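Local coordinates for AB hydrolase-1 domain-containing protein (Parabacteroides distasonis, PDB 4Q34) that probably hydrolyses ester bonds as a member of the alpha/beta hydrolase family, at the interface of chains A and B. Sequence-based numbering; all coordinates share one arbitrary frame. Chains: chain A/B, Uncharacterized protein.

Contact 1: the interface of chains A and B. Residues chain A 37, 39, 63-64, 73-74; chain B 11-13, 35, 37.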
# COMPACT_ATOMS: atom_id res chain seq x y z
N PHE A 37 -3.44 6.65 3.05
CA PHE A 37 -3.07 6.46 4.45
C PHE A 37 -2.74 7.85 4.98
O PHE A 37 -2.02 8.60 4.32
CB PHE A 37 -1.86 5.54 4.57
CG PHE A 37 -1.39 5.36 5.99
CD1 PHE A 37 -1.98 4.43 6.83
CD2 PHE A 37 -0.32 6.10 6.47
CE1 PHE A 37 -1.53 4.27 8.15
CE2 PHE A 37 0.14 5.93 7.78
CZ PHE A 37 -0.46 5.02 8.61
N GLN A 39 -1.93 10.57 8.50
CA GLN A 39 -1.59 10.76 9.92
C GLN A 39 -1.76 12.21 10.26
O GLN A 39 -1.30 13.09 9.50
CB GLN A 39 -0.12 10.34 10.13
CG GLN A 39 0.17 8.89 9.81
CD GLN A 39 1.58 8.49 10.12
OE1 GLN A 39 2.54 8.89 9.43
NE2 GLN A 39 1.73 7.64 11.12
N GLU A 63 7.90 7.87 1.35
CA GLU A 63 8.12 7.17 2.60
C GLU A 63 9.64 7.01 2.86
O GLU A 63 10.44 7.84 2.46
CB GLU A 63 7.39 5.82 2.58
CG GLU A 63 5.90 5.96 2.33
CD GLU A 63 5.16 4.65 2.04
OE1 GLU A 63 5.79 3.57 2.07
OE2 GLU A 63 3.90 4.69 1.82
N THR A 64 10.04 5.94 3.53
CA THR A 64 11.45 5.69 3.76
C THR A 64 12.20 5.72 2.44
O THR A 64 11.74 5.16 1.42
CB THR A 64 11.67 4.33 4.48
OG1 THR A 64 10.82 4.26 5.65
CG2 THR A 64 13.09 4.15 4.89
N GLN A 73 6.96 11.75 4.42
CA GLN A 73 5.90 11.27 5.29
C GLN A 73 6.21 11.58 6.78
O GLN A 73 5.36 12.10 7.53
CB GLN A 73 5.68 9.77 5.11
CG GLN A 73 4.56 9.23 6.00
CD GLN A 73 4.21 7.79 5.72
OE1 GLN A 73 5.04 7.02 5.29
NE2 GLN A 73 2.93 7.43 5.88
N ASN A 74 7.41 11.20 7.22
CA ASN A 74 7.87 11.42 8.58
C ASN A 74 8.29 12.86 8.84
O ASN A 74 7.94 13.44 9.90
CB ASN A 74 9.03 10.50 8.92
CG ASN A 74 8.62 9.04 9.10
OD1 ASN A 74 7.60 8.57 8.56
ND2 ASN A 74 9.43 8.33 9.84
N GLN B 11 9.03 4.94 12.48
CA GLN B 11 8.15 4.32 11.48
C GLN B 11 8.76 4.40 10.12
O GLN B 11 9.55 5.29 9.83
CB GLN B 11 6.74 4.94 11.50
CG GLN B 11 6.71 6.38 11.01
CD GLN B 11 5.30 6.92 10.86
OE1 GLN B 11 4.38 6.53 11.59
NE2 GLN B 11 5.15 7.89 9.98
N GLY B 12 8.32 3.52 9.24
CA GLY B 12 8.87 3.53 7.92
C GLY B 12 8.36 2.35 7.11
O GLY B 12 7.43 1.64 7.53
N SER B 13 8.97 2.14 5.95
CA SER B 13 8.53 1.09 5.05
C SER B 13 9.73 0.56 4.27
O SER B 13 10.77 1.21 4.13
CB SER B 13 7.49 1.61 4.08
OG SER B 13 8.02 2.65 3.25
N TYR B 35 5.85 -5.91 0.60
CA TYR B 35 5.97 -4.55 1.05
C TYR B 35 5.55 -4.49 2.51
O TYR B 35 4.59 -5.13 2.89
CB TYR B 35 5.11 -3.59 0.24
CG TYR B 35 4.91 -2.23 0.89
CD1 TYR B 35 3.84 -2.02 1.73
CD2 TYR B 35 5.76 -1.17 0.65
CE1 TYR B 35 3.61 -0.78 2.32
CE2 TYR B 35 5.56 0.08 1.23
CZ TYR B 35 4.47 0.28 2.06
OH TYR B 35 4.24 1.49 2.67
N PHE B 37 5.02 -1.90 6.04
CA PHE B 37 5.02 -0.62 6.74
C PHE B 37 5.03 -0.95 8.23
O PHE B 37 4.27 -1.82 8.67
CB PHE B 37 3.76 0.19 6.40
CG PHE B 37 3.67 1.49 7.13
CD1 PHE B 37 4.32 2.62 6.68
CD2 PHE B 37 2.87 1.59 8.27
CE1 PHE B 37 4.22 3.84 7.38
CE2 PHE B 37 2.76 2.80 8.96
CZ PHE B 37 3.43 3.92 8.51
O HOH W 1 11.41 5.92 7.75

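Contact 2: the interface of chains A and B. Residues chain A 21-23, 27-29; chain B 105-107, 109.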
# COMPACT_ATOMS: atom_id res chain seq x y z
N LEU A 21 -19.03 -0.40 -11.60
CA LEU A 21 -19.56 -1.04 -12.79
C LEU A 21 -20.76 -1.83 -12.35
O LEU A 21 -20.82 -2.29 -11.21
CB LEU A 21 -18.53 -1.93 -13.43
CG LEU A 21 -17.13 -1.41 -13.66
CD1 LEU A 21 -16.30 -2.52 -14.27
CD2 LEU A 21 -17.15 -0.23 -14.59
N VAL A 22 -21.74 -2.02 -13.24
CA VAL A 22 -22.94 -2.77 -12.92
C VAL A 22 -23.22 -3.67 -14.09
O VAL A 22 -23.38 -3.19 -15.22
CB VAL A 22 -24.18 -1.86 -12.65
CG1 VAL A 22 -25.38 -2.68 -12.21
CG2 VAL A 22 -23.84 -0.82 -11.60
N ASP A 23 -23.28 -4.97 -13.85
CA ASP A 23 -23.49 -5.93 -14.95
C ASP A 23 -24.97 -6.16 -15.25
O ASP A 23 -25.86 -5.63 -14.57
CB ASP A 23 -22.76 -7.27 -14.74
CG ASP A 23 -23.41 -8.17 -13.69
OD1 ASP A 23 -24.50 -7.87 -13.14
OD2 ASP A 23 -22.79 -9.19 -13.41
N HIS A 27 -25.28 -6.80 -10.64
CA HIS A 27 -24.18 -7.04 -9.70
C HIS A 27 -23.15 -5.92 -9.85
O HIS A 27 -22.98 -5.37 -10.94
CB HIS A 27 -23.57 -8.42 -9.95
CG HIS A 27 -24.47 -9.55 -9.55
ND1 HIS A 27 -24.44 -10.79 -10.17
CD2 HIS A 27 -25.45 -9.62 -8.62
CE1 HIS A 27 -25.35 -11.57 -9.63
NE2 HIS A 27 -25.97 -10.89 -8.68
N THR A 28 -22.46 -5.59 -8.76
CA THR A 28 -21.56 -4.44 -8.77
C THR A 28 -20.09 -4.78 -8.84
O THR A 28 -19.65 -5.85 -8.40
CB THR A 28 -21.78 -3.56 -7.51
OG1 THR A 28 -21.60 -4.35 -6.31
CG2 THR A 28 -23.17 -3.00 -7.56
N PHE A 29 -19.32 -3.85 -9.38
CA PHE A 29 -17.89 -3.90 -9.22
C PHE A 29 -17.36 -2.52 -8.88
O PHE A 29 -17.38 -1.61 -9.71
CB PHE A 29 -17.22 -4.45 -10.49
CG PHE A 29 -15.76 -4.64 -10.33
CD1 PHE A 29 -14.91 -3.58 -10.58
CD2 PHE A 29 -15.24 -5.86 -9.87
CE1 PHE A 29 -13.57 -3.71 -10.44
CE2 PHE A 29 -13.84 -5.97 -9.69
CZ PHE A 29 -13.04 -4.91 -10.00
N PRO B 105 -11.83 -7.58 -14.08
CA PRO B 105 -12.84 -7.48 -13.01
C PRO B 105 -13.83 -8.65 -13.02
O PRO B 105 -14.24 -9.05 -14.10
CB PRO B 105 -13.59 -6.20 -13.37
CG PRO B 105 -12.56 -5.39 -14.05
CD PRO B 105 -11.80 -6.36 -14.90
N ALA B 106 -14.19 -9.15 -11.85
CA ALA B 106 -15.17 -10.21 -11.69
C ALA B 106 -16.34 -9.68 -10.87
O ALA B 106 -16.14 -9.05 -9.83
CB ALA B 106 -14.53 -11.39 -10.95
N PHE B 107 -17.55 -9.96 -11.32
CA PHE B 107 -18.75 -9.49 -10.64
C PHE B 107 -19.18 -10.50 -9.57
O PHE B 107 -20.22 -11.17 -9.69
CB PHE B 107 -19.87 -9.22 -11.65
CG PHE B 107 -19.62 -8.01 -12.49
CD1 PHE B 107 -18.88 -8.09 -13.67
CD2 PHE B 107 -20.07 -6.76 -12.07
CE1 PHE B 107 -18.63 -6.96 -14.43
CE2 PHE B 107 -19.83 -5.62 -12.84
CZ PHE B 107 -19.11 -5.72 -14.00
N GLU B 109 -18.91 -9.52 -6.06
CA GLU B 109 -18.98 -8.82 -4.74
C GLU B 109 -20.06 -9.37 -3.79
O GLU B 109 -19.83 -9.53 -2.58
CB GLU B 109 -19.19 -7.32 -4.98
CG GLU B 109 -17.92 -6.70 -5.55
CD GLU B 109 -17.98 -5.20 -5.73
OE1 GLU B 109 -19.04 -4.55 -5.67
OE2 GLU B 109 -16.89 -4.65 -5.92

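Contact 1: the interface of chains A and B
A:Gln39 and B:Gln11 meet tip to tip and show how two amides can pair across an interface. Their planes lie 9° apart, and each oxygen receives the other's N-H on an in-plane lone pair. B:Gln11 NE2 gives its bond to A:Gln39 OE1 at 2.8 Å. A:Gln39 NE2 answers with one to B:Gln11 OE1 at 2.9 Å. The reciprocal bonds should hold both amides flat. B:Gln11 NE2 also donates, within its own amide plane, to A:Asn74 OD1 at 2.9 Å, although it stands 52° above that carbonyl's plane. A:Asn74 ND2 returns a bond to the backbone oxygen of B:Gln11.

A second polar cluster gathers on a carboxylate. A:Glu63 OE1 accepts B:Tyr35 OH on its syn side and B:Ser13 OG on its anti side, each at 2.7 Å. B:Ser13 OG sits between its own backbone N and carbonyl carbon (chi1 62°), which turns it toward this oxygen. Nearby, the hydroxyl A:Thr64 OG1 takes the backbone N-H of B:Ser13, its N at 2.8 Å, and is linked by a water to B:Gln11 O.

Apolar contact comes from A:Phe37 and B:Phe37, equivalent residues whose rings meet tip to tip and edge-to-face, centroids 5.1 Å apart. In the two-fold assembly, this patch joins strands 10-16 and 34-41 of B to strand 34-41, helix 72-78 and the loop at 63-64 of A, and may help fix the register of a dimer.

Contact 2: the interface of chains A and B
The paired segments 19-22 and 28-31 of chain A, with the turn between them, form a projecting hairpin-like arm that receives a loop of chain B leading into helix 109-115. The aromatic residue of that loop, B:Phe107, is inserted into the arm and shows how one ring can fill a groove lined by both backbone and side chains. A:Asp23 CB sits over one face of the B:Phe107 ring, 3.7 Å from the ring centroid. The two side chains run past each other in opposite directions, the carboxylate plane turned 31° from the ring. A:Leu21 C lies in plane at the ring edge. A:Phe29 CB reaches B:Phe107 CE2 at 3.7 Å, and the backbone oxygen of A:His27 approaches B:Phe107 CD2. An alanine in place of B:Phe107 would probably open a gap between A:Asp23 and A:Phe29 and deprive the A:Asp23 methylene of the face it rests on.

Within the arm, the turn is braced by a hydrogen bond from the backbone N-H of A:His27 to the side-chain oxygen A:Asp23 OD1, 2.8 Å from A:His27 N, which is likely to steady A:Asp23 beside the ring. A second aromatic contact runs the other way. A:Phe29, its CG anti to the backbone N (chi1 -175°), turns its ring toward the loop of chain B, and B:Pro105 CB sits over the ring's centre, 3.6 Å from the centroid. A:Phe29 CD2 lies 3.3 Å from the carbonyl oxygen B:Ala106 O.

At the start of the helix, B:Glu109 reaches the arm with an extended chain that crosses A:Thr28 at about a right angle. The hydroxyl A:Thr28 OG1 donates to the anti side of B:Glu109 OE1 at 2.6 Å, 20° out of the carboxylate plane.

About 33 Å separates the C-alpha centres of contact 1 and contact 2, and they share no residue. Both nevertheless draw on the N-terminal run of strands: contact 1 uses strands 10-16 and 34-41, whereas contact 2 uses strands 19-22 and 28-31, which lie between them in sequence. Contact 1 is mainly polar and includes one residue meeting its own copy across the two-fold axis; contact 2 buries an aromatic ring under a projecting arm. Each recurs with the chains exchanged, so each arm packs on the other chain; this is compatible with a dimer, but the structure alone does not show that one forms in solution.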